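Local coordinates for protein delta-1-pyrroline-5-carboxylate dehydrogenase, mitochondrial (PDB 4E3X) that catalyses the NAD+-dependent oxidation of L-glutamate gamma-semialdehyde to L-glutamate, the second step of proline breakdown in mitochondria, at residues F308-G313 with I538-S543; G202-I207 with M226-L231; H194-G199 with S543-K548. One frame throughout, in Å; residues are numbered along the deposited sequence.

Contact 1. Residues F308-G313 with I538-S543; sequences FPRLAG and ILRWTS. With PRO (proline), chain I.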
loop_
_atom_site.group_PDB
_atom_site.type_symbol
_atom_site.label_atom_id
_atom_site.label_comp_id
_atom_site.label_asym_id
_atom_site.label_seq_id
_atom_site.Cartn_x
_atom_site.Cartn_y
_atom_site.Cartn_z
ATOM N N PHE B 308 -0.876 -11.916 -3.631
ATOM C CA PHE B 308 -1.739 -11.335 -2.612
ATOM C C PHE B 308 -2.455 -10.125 -3.192
ATOM O O PHE B 308 -1.812 -9.125 -3.507
ATOM C CB PHE B 308 -0.898 -10.939 -1.397
ATOM C CG PHE B 308 -0.299 -12.119 -0.683
ATOM C CD1 PHE B 308 0.981 -12.560 -0.983
ATOM C CD2 PHE B 308 -1.039 -12.824 0.250
ATOM C CE1 PHE B 308 1.518 -13.667 -0.340
ATOM C CE2 PHE B 308 -0.509 -13.927 0.898
ATOM C CZ PHE B 308 0.766 -14.353 0.601
ATOM N N PRO B 309 -3.796 -10.204 -3.331
ATOM C CA PRO B 309 -4.481 -9.063 -3.952
ATOM C C PRO B 309 -4.410 -7.791 -3.108
ATOM O O PRO B 309 -4.367 -7.850 -1.877
ATOM C CB PRO B 309 -5.931 -9.553 -4.098
ATOM C CG PRO B 309 -5.808 -11.074 -4.130
ATOM C CD PRO B 309 -4.705 -11.354 -3.134
ATOM N N ARG B 310 -4.408 -6.654 -3.790
ATOM C CA ARG B 310 -4.378 -5.343 -3.157
ATOM C C ARG B 310 -5.749 -4.708 -3.192
ATOM O O ARG B 310 -6.291 -4.455 -4.271
ATOM C CB ARG B 310 -3.403 -4.429 -3.884
ATOM C CG ARG B 310 -1.983 -4.904 -3.792
ATOM C CD ARG B 310 -1.042 -3.970 -4.509
ATOM N NE ARG B 310 0.339 -4.438 -4.403
ATOM C CZ ARG B 310 1.396 -3.726 -4.771
ATOM N NH1 ARG B 310 1.238 -2.508 -5.277
ATOM N NH2 ARG B 310 2.614 -4.238 -4.643
ATOM N N LEU B 311 -6.304 -4.448 -2.015
ATOM C CA LEU B 311 -7.607 -3.817 -1.924
ATOM C C LEU B 311 -7.486 -2.341 -1.597
ATOM O O LEU B 311 -6.823 -1.971 -0.633
ATOM C CB LEU B 311 -8.463 -4.531 -0.890
ATOM C CG LEU B 311 -9.304 -5.636 -1.523
ATOM C CD1 LEU B 311 -8.435 -6.757 -2.069
ATOM C CD2 LEU B 311 -10.292 -6.156 -0.519
ATOM N N ALA B 312 -8.110 -1.507 -2.419
ATOM C CA ALA B 312 -8.175 -0.075 -2.177
ATOM C C ALA B 312 -9.645 0.289 -2.069
ATOM O O ALA B 312 -10.447 -0.109 -2.920
ATOM C CB ALA B 312 -7.510 0.698 -3.307
ATOM N N GLY B 313 -10.012 1.011 -1.017
ATOM C CA GLY B 313 -11.402 1.370 -0.814
ATOM C C GLY B 313 -11.590 2.769 -0.276
ATOM O O GLY B 313 -10.895 3.194 0.649
ATOM N N ILE B 538 -0.737 6.139 -7.443
ATOM C CA ILE B 538 -0.361 5.199 -8.497
ATOM C C ILE B 538 0.536 4.074 -7.985
ATOM O O ILE B 538 0.596 3.005 -8.595
ATOM C CB ILE B 538 0.319 5.886 -9.702
ATOM C CG1 ILE B 538 1.478 6.769 -9.231
ATOM C CG2 ILE B 538 -0.702 6.665 -10.529
ATOM C CD1 ILE B 538 2.353 7.258 -10.359
ATOM N N LEU B 539 1.201 4.297 -6.853
ATOM C CA LEU B 539 2.087 3.280 -6.286
ATOM C C LEU B 539 1.341 2.021 -5.845
ATOM O O LEU B 539 1.938 0.947 -5.746
ATOM C CB LEU B 539 2.916 3.844 -5.132
ATOM C CG LEU B 539 3.958 4.865 -5.577
ATOM C CD1 LEU B 539 4.499 5.636 -4.393
ATOM C CD2 LEU B 539 5.076 4.157 -6.325
ATOM N N ARG B 540 0.047 2.143 -5.559
ATOM C CA ARG B 540 -0.717 0.944 -5.222
ATOM C C ARG B 540 -0.872 0.008 -6.422
ATOM O O ARG B 540 -1.165 -1.180 -6.253
ATOM C CB ARG B 540 -2.102 1.300 -4.683
ATOM C CG ARG B 540 -2.107 2.021 -3.325
ATOM C CD ARG B 540 -1.355 1.253 -2.207
ATOM N NE ARG B 540 -2.046 0.037 -1.753
ATOM C CZ ARG B 540 -1.453 -1.135 -1.512
ATOM N NH1 ARG B 540 -0.150 -1.286 -1.714
ATOM N NH2 ARG B 540 -2.168 -2.172 -1.084
ATOM N N TRP B 541 -0.672 0.529 -7.637
ATOM C CA TRP B 541 -0.963 -0.237 -8.853
ATOM C C TRP B 541 0.290 -0.675 -9.606
ATOM O O TRP B 541 0.208 -1.134 -10.741
ATOM C CB TRP B 541 -1.956 0.522 -9.758
ATOM C CG TRP B 541 -3.103 1.010 -8.942
ATOM C CD1 TRP B 541 -3.407 2.307 -8.646
ATOM C CD2 TRP B 541 -4.048 0.203 -8.230
ATOM N NE1 TRP B 541 -4.494 2.361 -7.804
ATOM C CE2 TRP B 541 -4.909 1.081 -7.538
ATOM C CE3 TRP B 541 -4.256 -1.179 -8.114
ATOM C CZ2 TRP B 541 -5.952 0.626 -6.735
ATOM C CZ3 TRP B 541 -5.296 -1.628 -7.327
ATOM C CH2 TRP B 541 -6.140 -0.727 -6.654
ATOM N N THR B 542 1.441 -0.553 -8.956
ATOM C CA THR B 542 2.684 -1.081 -9.500
ATOM C C THR B 542 3.341 -1.997 -8.470
ATOM O O THR B 542 3.231 -1.768 -7.258
ATOM C CB THR B 542 3.657 0.055 -9.955
ATOM O OG1 THR B 542 4.898 -0.510 -10.391
ATOM C CG2 THR B 542 3.957 1.033 -8.832
ATOM N N SER B 543 3.999 -3.045 -8.959
ATOM C CA SER B 543 4.770 -3.956 -8.130
ATOM C C SER B 543 6.207 -3.898 -8.649
ATOM O O SER B 543 6.543 -4.556 -9.634
ATOM C CB SER B 543 4.199 -5.374 -8.260
ATOM O OG SER B 543 4.919 -6.303 -7.476
HETATM N N PRO I . -2.066 -17.521 -2.559
HETATM C CA PRO I . -0.835 -18.306 -2.643
HETATM C C PRO I . -0.846 -19.385 -1.579
HETATM O O PRO I . -1.766 -19.426 -0.766
HETATM C CB PRO I . 0.255 -17.273 -2.339
HETATM C CG PRO I . -0.360 -15.956 -2.609
HETATM C CD PRO I . -1.782 -16.124 -2.188
HETATM O OXT PRO I . 0.054 -20.222 -1.511
HETATM O O HOH W 1 4.664 -2.303 -4.197
HETATM O O HOH W 2 3.024 -6.983 -5.635
HETATM O O HOH W 3 -4.789 0.055 -0.700
HETATM O O HOH W 4 -4.488 -2.766 0.571
#
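R310, at the start of strand 310-314, sends its side chain to the end of the 3-10 segment 538-540 and spends one nitrogen on two backbone carbonyls. Its NH1 donates to R540 O and to T542 O, each at 2.9 Å. The bond to R540 O is the straighter (157° at the hydrogen), with that oxygen in the guanidinium plane; T542 O is tilted from it. In both bonds NH1 stands above the carbonyl plane. A fully extended chain from CG to NE (chi2 -179°) gives the arginine this span.

Water carries the second tier of polar links. NH2 of R310 donates to water 1 at 2.9 Å and, weakly, to water 2, which lies 2.7 Å from S543 OG; that hydroxyl is also bonded to N529 of the second subunit. Across the contact, water 4 accepts from R540 NH2 and donates to L311 O at 2.7 Å, while water 3 accepts from R540 NE.

The two guanidinium groups lie nearly parallel, 9° apart, with R310 NH1 4.0 Å from R540 NH1. R310 CD sits over a face of the R540 group, so part of the overlap is methylene against cation.

Apolar contacts flank this polar middle. A312 CB meets W541 CZ2 at 3.8 Å, and at the far end of 308-313 the F308 ring takes the bound proline over one face, F308 CE1 lying 3.7 Å from CG of that ligand.

Strand 310-314 is an outer strand of the parallel cofactor-domain sheet and ends at the proton acceptor E314. The contact ties it to the start of strand 542-550. Two like charges are tolerated here probably because backbone carbonyls and waters offset them, with D530 adding only a long, weak ion pair to R540 NE.

Contact 2. Residues G202-I207 with M226-L231; sequences GFVAAI and MGNVVL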
loop_
_atom_site.group_PDB
_atom_site.type_symbol
_atom_site.label_atom_id
_atom_site.label_comp_id
_atom_site.label_asym_id
_atom_site.label_seq_id
_atom_site.Cartn_x
_atom_site.Cartn_y
_atom_site.Cartn_z
ATOM N N GLY B 202 -1.823 -10.165 -13.189
ATOM C CA GLY B 202 -3.216 -10.521 -12.987
ATOM C C GLY B 202 -4.098 -9.418 -13.538
ATOM O O GLY B 202 -3.673 -8.684 -14.424
ATOM N N PHE B 203 -5.321 -9.292 -13.024
ATOM C CA PHE B 203 -6.207 -8.200 -13.437
ATOM C C PHE B 203 -6.713 -7.463 -12.207
ATOM O O PHE B 203 -6.715 -8.011 -11.097
ATOM C CB PHE B 203 -7.395 -8.715 -14.263
ATOM C CG PHE B 203 -8.419 -9.461 -13.451
ATOM C CD1 PHE B 203 -8.230 -10.799 -13.142
ATOM C CD2 PHE B 203 -9.560 -8.822 -12.973
ATOM C CE1 PHE B 203 -9.162 -11.497 -12.378
ATOM C CE2 PHE B 203 -10.496 -9.512 -12.211
ATOM C CZ PHE B 203 -10.295 -10.849 -11.910
ATOM N N VAL B 204 -7.152 -6.227 -12.423
ATOM C CA VAL B 204 -7.719 -5.392 -11.376
ATOM C C VAL B 204 -9.214 -5.221 -11.631
ATOM O O VAL B 204 -9.636 -5.009 -12.770
ATOM C CB VAL B 204 -7.024 -4.004 -11.378
ATOM C CG1 VAL B 204 -7.715 -3.029 -10.426
ATOM C CG2 VAL B 204 -5.537 -4.156 -11.060
ATOM N N ALA B 205 -10.014 -5.339 -10.574
ATOM C CA ALA B 205 -11.441 -5.064 -10.660
ATOM C C ALA B 205 -11.717 -3.653 -10.153
ATOM O O ALA B 205 -11.347 -3.316 -9.029
ATOM C CB ALA B 205 -12.210 -6.081 -9.834
ATOM N N ALA B 206 -12.350 -2.828 -10.981
ATOM C CA ALA B 206 -12.690 -1.449 -10.600
ATOM C C ALA B 206 -14.196 -1.335 -10.425
ATOM O O ALA B 206 -14.962 -1.710 -11.313
ATOM C CB ALA B 206 -12.204 -0.455 -11.647
ATOM N N ILE B 207 -14.613 -0.838 -9.264
ATOM C CA ILE B 207 -16.023 -0.751 -8.908
ATOM C C ILE B 207 -16.329 0.681 -8.490
ATOM O O ILE B 207 -15.867 1.132 -7.442
ATOM C CB ILE B 207 -16.334 -1.723 -7.753
ATOM C CG1 ILE B 207 -16.065 -3.178 -8.178
ATOM C CG2 ILE B 207 -17.763 -1.530 -7.251
ATOM C CD1 ILE B 207 -16.019 -4.166 -7.035
ATOM N N MET B 226 -0.835 2.345 -15.182
ATOM C CA MET B 226 0.327 1.689 -14.597
ATOM C C MET B 226 0.589 0.296 -15.165
ATOM O O MET B 226 1.379 -0.461 -14.617
ATOM C CB MET B 226 0.179 1.638 -13.074
ATOM C CG MET B 226 -0.003 3.012 -12.444
ATOM S SD MET B 226 1.266 4.211 -12.878
ATOM C CE MET B 226 2.669 3.567 -11.977
ATOM N N GLY B 227 -0.040 -0.022 -16.289
ATOM C CA GLY B 227 0.252 -1.276 -16.968
ATOM C C GLY B 227 -0.636 -2.436 -16.585
ATOM O O GLY B 227 -0.350 -3.580 -16.924
ATOM N N ASN B 228 -1.709 -2.141 -15.860
ATOM C CA ASN B 228 -2.682 -3.166 -15.518
ATOM C C ASN B 228 -3.785 -3.314 -16.549
ATOM O O ASN B 228 -4.016 -2.424 -17.371
ATOM C CB ASN B 228 -3.307 -2.858 -14.166
ATOM C CG ASN B 228 -2.279 -2.838 -13.077
ATOM O OD1 ASN B 228 -1.797 -3.892 -12.679
ATOM N ND2 ASN B 228 -1.898 -1.642 -12.618
ATOM N N VAL B 229 -4.463 -4.452 -16.483
ATOM C CA VAL B 229 -5.701 -4.654 -17.211
ATOM C C VAL B 229 -6.840 -4.729 -16.197
ATOM O O VAL B 229 -6.647 -5.152 -15.060
ATOM C CB VAL B 229 -5.653 -5.897 -18.126
ATOM C CG1 VAL B 229 -4.592 -5.709 -19.200
ATOM C CG2 VAL B 229 -5.399 -7.167 -17.325
ATOM N N VAL B 230 -8.025 -4.305 -16.616
ATOM C CA VAL B 230 -9.082 -3.957 -15.677
ATOM C C VAL B 230 -10.445 -4.437 -16.152
ATOM O O VAL B 230 -10.784 -4.290 -17.332
ATOM C CB VAL B 230 -9.163 -2.415 -15.525
ATOM C CG1 VAL B 230 -10.302 -1.998 -14.599
ATOM C CG2 VAL B 230 -7.825 -1.812 -15.058
ATOM N N LEU B 231 -11.213 -5.021 -15.235
ATOM C CA LEU B 231 -12.650 -5.151 -15.412
ATOM C C LEU B 231 -13.325 -4.022 -14.659
ATOM O O LEU B 231 -13.223 -3.932 -13.436
ATOM C CB LEU B 231 -13.166 -6.496 -14.896
ATOM C CG LEU B 231 -13.223 -7.649 -15.904
ATOM C CD1 LEU B 231 -11.837 -8.021 -16.411
ATOM C CD2 LEU B 231 -13.932 -8.867 -15.296
HETATM O O HOH W 5 -3.307 -5.945 -14.114
#
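V204 with V230 and A205 with L231 are the parallel bridges of a beta-alpha-beta crossover, in which strand 203-207 runs into helix 213-225 and returns as strand 230-233 alongside it. Three backbone bonds form the ladder: V204 N to V229 O at 2.9 Å, L231 N to V204 O at 2.9 Å and A206 N to L231 O at 2.8 Å. The first and last are almost straight, 170° and 172° at the hydrogen. V204 O also receives the CA-H of V230, at 3.1 Å from CA to O.

On the face that V204 and V230 share, V230 holds CG1 anti to its backbone N (chi1 177°), which lays this methyl beside A206 CB at 3.8 Å. V204 uses its other branch, CG2, which meets N228 CB at an oblique crossing. L231 lies on the opposite face, with A205, and its CD1 meets F203 CD2, while F203 CB touches V229 CG2. Helix 99-118 packs on F203 and L231 through I106.

This unit belongs to the five-stranded parallel sheet of the Rossmann-like NAD-binding domain of aldehyde dehydrogenases. S208 follows directly on strand 203-207 and K233 ends strand 230-233, and both bind NAD+.

Before the second strand starts, the helix is closed by a Schellman motif with G227 as its C-prime residue, its positive phi being one that suits glycine. The next residue, N228, is buried with its amide fully engaged: ND2 bonds P223 O and W541 O, and OD1 accepts from L200 N. Ahead of the two strands, water 5 bridges the segments, accepting from V229 N at 3.0 Å and lying 2.8 Å from G202 O and 2.9 Å from N228 OD1.

Contact 3. Residues H194-G199 with S543-K548; sequences HTVYRG and SPQVIK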
loop_
_atom_site.group_PDB
_atom_site.type_symbol
_atom_site.label_atom_id
_atom_site.label_comp_id
_atom_site.label_asym_id
_atom_site.label_seq_id
_atom_site.Cartn_x
_atom_site.Cartn_y
_atom_site.Cartn_z
ATOM N N HIS B 194 18.484 -0.593 -11.602
ATOM C CA HIS B 194 17.356 0.076 -12.228
ATOM C C HIS B 194 16.060 -0.510 -11.696
ATOM O O HIS B 194 15.927 -1.728 -11.574
ATOM C CB HIS B 194 17.434 -0.104 -13.747
ATOM C CG HIS B 194 16.264 0.456 -14.492
ATOM N ND1 HIS B 194 16.176 1.784 -14.849
ATOM C CD2 HIS B 194 15.138 -0.135 -14.958
ATOM C CE1 HIS B 194 15.044 1.989 -15.501
ATOM N NE2 HIS B 194 14.396 0.840 -15.582
ATOM N N THR B 195 15.107 0.360 -11.377
ATOM C CA THR B 195 13.783 -0.080 -10.972
ATOM C C THR B 195 12.834 -0.076 -12.159
ATOM O O THR B 195 12.699 0.931 -12.854
ATOM C CB THR B 195 13.202 0.803 -9.848
ATOM O OG1 THR B 195 14.027 0.675 -8.683
ATOM C CG2 THR B 195 11.782 0.378 -9.498
ATOM N N VAL B 196 12.194 -1.217 -12.380
ATOM C CA VAL B 196 11.159 -1.372 -13.384
ATOM C C VAL B 196 9.821 -1.315 -12.654
ATOM O O VAL B 196 9.553 -2.142 -11.778
ATOM C CB VAL B 196 11.291 -2.734 -14.084
ATOM C CG1 VAL B 196 10.147 -2.941 -15.062
ATOM C CG2 VAL B 196 12.645 -2.874 -14.785
ATOM N N TYR B 197 8.984 -0.341 -13.003
ATOM C CA TYR B 197 7.683 -0.189 -12.363
ATOM C C TYR B 197 6.668 -1.076 -13.096
ATOM O O TYR B 197 5.931 -0.616 -13.974
ATOM C CB TYR B 197 7.283 1.295 -12.278
ATOM C CG TYR B 197 8.181 2.030 -11.303
ATOM C CD1 TYR B 197 7.956 1.948 -9.935
ATOM C CD2 TYR B 197 9.300 2.745 -11.743
ATOM C CE1 TYR B 197 8.791 2.581 -9.032
ATOM C CE2 TYR B 197 10.144 3.378 -10.840
ATOM C CZ TYR B 197 9.877 3.299 -9.486
ATOM O OH TYR B 197 10.710 3.917 -8.582
ATOM N N ARG B 198 6.667 -2.365 -12.749
ATOM C CA ARG B 198 5.801 -3.362 -13.372
ATOM C C ARG B 198 4.358 -3.111 -12.988
ATOM O O ARG B 198 4.070 -2.753 -11.849
ATOM C CB ARG B 198 6.152 -4.774 -12.883
ATOM C CG ARG B 198 7.597 -5.221 -13.104
ATOM C CD ARG B 198 7.833 -6.628 -12.534
ATOM N NE ARG B 198 7.494 -6.707 -11.114
ATOM C CZ ARG B 198 7.829 -7.712 -10.306
ATOM N NH1 ARG B 198 8.575 -8.716 -10.750
ATOM N NH2 ARG B 198 7.441 -7.692 -9.036
ATOM N N GLY B 199 3.431 -3.369 -13.908
ATOM C CA GLY B 199 2.040 -3.491 -13.509
ATOM C C GLY B 199 1.861 -4.729 -12.639
ATOM O O GLY B 199 2.758 -5.567 -12.557
ATOM N N SER B 543 3.999 -3.045 -8.959
ATOM C CA SER B 543 4.770 -3.956 -8.130
ATOM C C SER B 543 6.207 -3.898 -8.649
ATOM O O SER B 543 6.543 -4.556 -9.634
ATOM C CB SER B 543 4.199 -5.374 -8.260
ATOM O OG SER B 543 4.919 -6.303 -7.476
ATOM N N PRO B 544 7.054 -3.065 -8.025
ATOM C CA PRO B 544 8.354 -2.804 -8.655
ATOM C C PRO B 544 9.293 -4.005 -8.674
ATOM O O PRO B 544 9.260 -4.859 -7.787
ATOM C CB PRO B 544 8.937 -1.674 -7.795
ATOM C CG PRO B 544 7.722 -1.015 -7.164
ATOM C CD PRO B 544 6.799 -2.167 -6.885
ATOM N N GLN B 545 10.114 -4.064 -9.717
ATOM C CA GLN B 545 11.219 -5.000 -9.809
ATOM C C GLN B 545 12.499 -4.190 -9.836
ATOM O O GLN B 545 12.536 -3.126 -10.438
ATOM C CB GLN B 545 11.102 -5.791 -11.108
ATOM C CG GLN B 545 12.254 -6.751 -11.385
ATOM C CD GLN B 545 12.222 -7.276 -12.795
ATOM O OE1 GLN B 545 12.027 -6.513 -13.741
ATOM N NE2 GLN B 545 12.391 -8.590 -12.950
ATOM N N VAL B 546 13.551 -4.666 -9.184
ATOM C CA VAL B 546 14.853 -4.022 -9.294
ATOM C C VAL B 546 15.813 -4.967 -10.007
ATOM O O VAL B 546 15.916 -6.141 -9.632
ATOM C CB VAL B 546 15.407 -3.644 -7.919
ATOM C CG1 VAL B 546 16.773 -2.997 -8.066
ATOM C CG2 VAL B 546 14.428 -2.711 -7.216
ATOM N N ILE B 547 16.466 -4.458 -11.039
ATOM C CA ILE B 547 17.445 -5.209 -11.801
ATOM C C ILE B 547 18.842 -4.677 -11.492
ATOM O O ILE B 547 19.102 -3.471 -11.599
ATOM C CB ILE B 547 17.179 -5.087 -13.308
ATOM C CG1 ILE B 547 15.788 -5.637 -13.653
ATOM C CG2 ILE B 547 18.268 -5.790 -14.107
ATOM C CD1 ILE B 547 15.412 -5.495 -15.119
ATOM N N LYS B 548 19.728 -5.575 -11.080
ATOM C CA LYS B 548 21.138 -5.258 -10.893
ATOM C C LYS B 548 21.937 -5.954 -11.983
ATOM O O LYS B 548 21.884 -7.184 -12.091
ATOM C CB LYS B 548 21.608 -5.736 -9.518
ATOM C CG LYS B 548 23.099 -5.533 -9.256
ATOM C CD LYS B 548 23.522 -6.230 -7.967
ATOM C CE LYS B 548 24.933 -5.856 -7.554
ATOM N NZ LYS B 548 25.449 -6.632 -6.394
#
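H194 with I547 and V196 with Q545 are the hydrogen-bonded pairs of an antiparallel ladder whose strand axes pass 4.5 Å apart, their directions 153° from each other. T195 and V546 form the non-hydrogen-bonded pair between them. On the T195 face, its CG2 lies alongside P544 CB, while P544 CG approaches Y197 CD1 obliquely at 4.1 Å. On the other face V196 CG2 touches I547 CD1 at 3.8 Å.

R198 grips S543 side-on: NE donates to the backbone O at 2.8 Å, in the guanidinium plane, and NH2 to OG at 3.3 Å. A bend at chi3 (-56°) brings NE and NH2 to S543 on the neighbouring strand, and Q545 CB lies over one guanidinium face, offset toward its rim, 3.5 Å above the plane. NH1 bonds R498 O of the second subunit. A leucine in place of R198 is likely to leave S543 O without its side-chain donor and R498 O of that subunit without this partner.

V546 to K548 also pair with a parallel strand of the second subunit, and Q545 NE2 bonds A501 O there. The two-stranded ribbon is the oligomerisation arm of the aldehyde dehydrogenase fold, and its sheet runs on into that subunit.

How the contacts relate
Contact 2 is buried inside the cofactor-binding sheet, well within one chain, and relies on regular backbone bonds with mostly apolar side chains. Contact 1, only partly buried, lies at an outer strand of the same sheet, where arginines, carbonyls and water do the work. The centre of contact 3 lies about 29 Å from that of the chain, yet most of its residues are buried, probably in large part by the second subunit; its ladder is antiparallel. Contacts 1 and 3 share S543 on strand 542-550, and T542 OG1 bonds R198 O between them. Contacts 1 and 2 meet where M226 packs on I538. Contacts 1 and 3 both touch the partner subunit, whereas contact 2 does not.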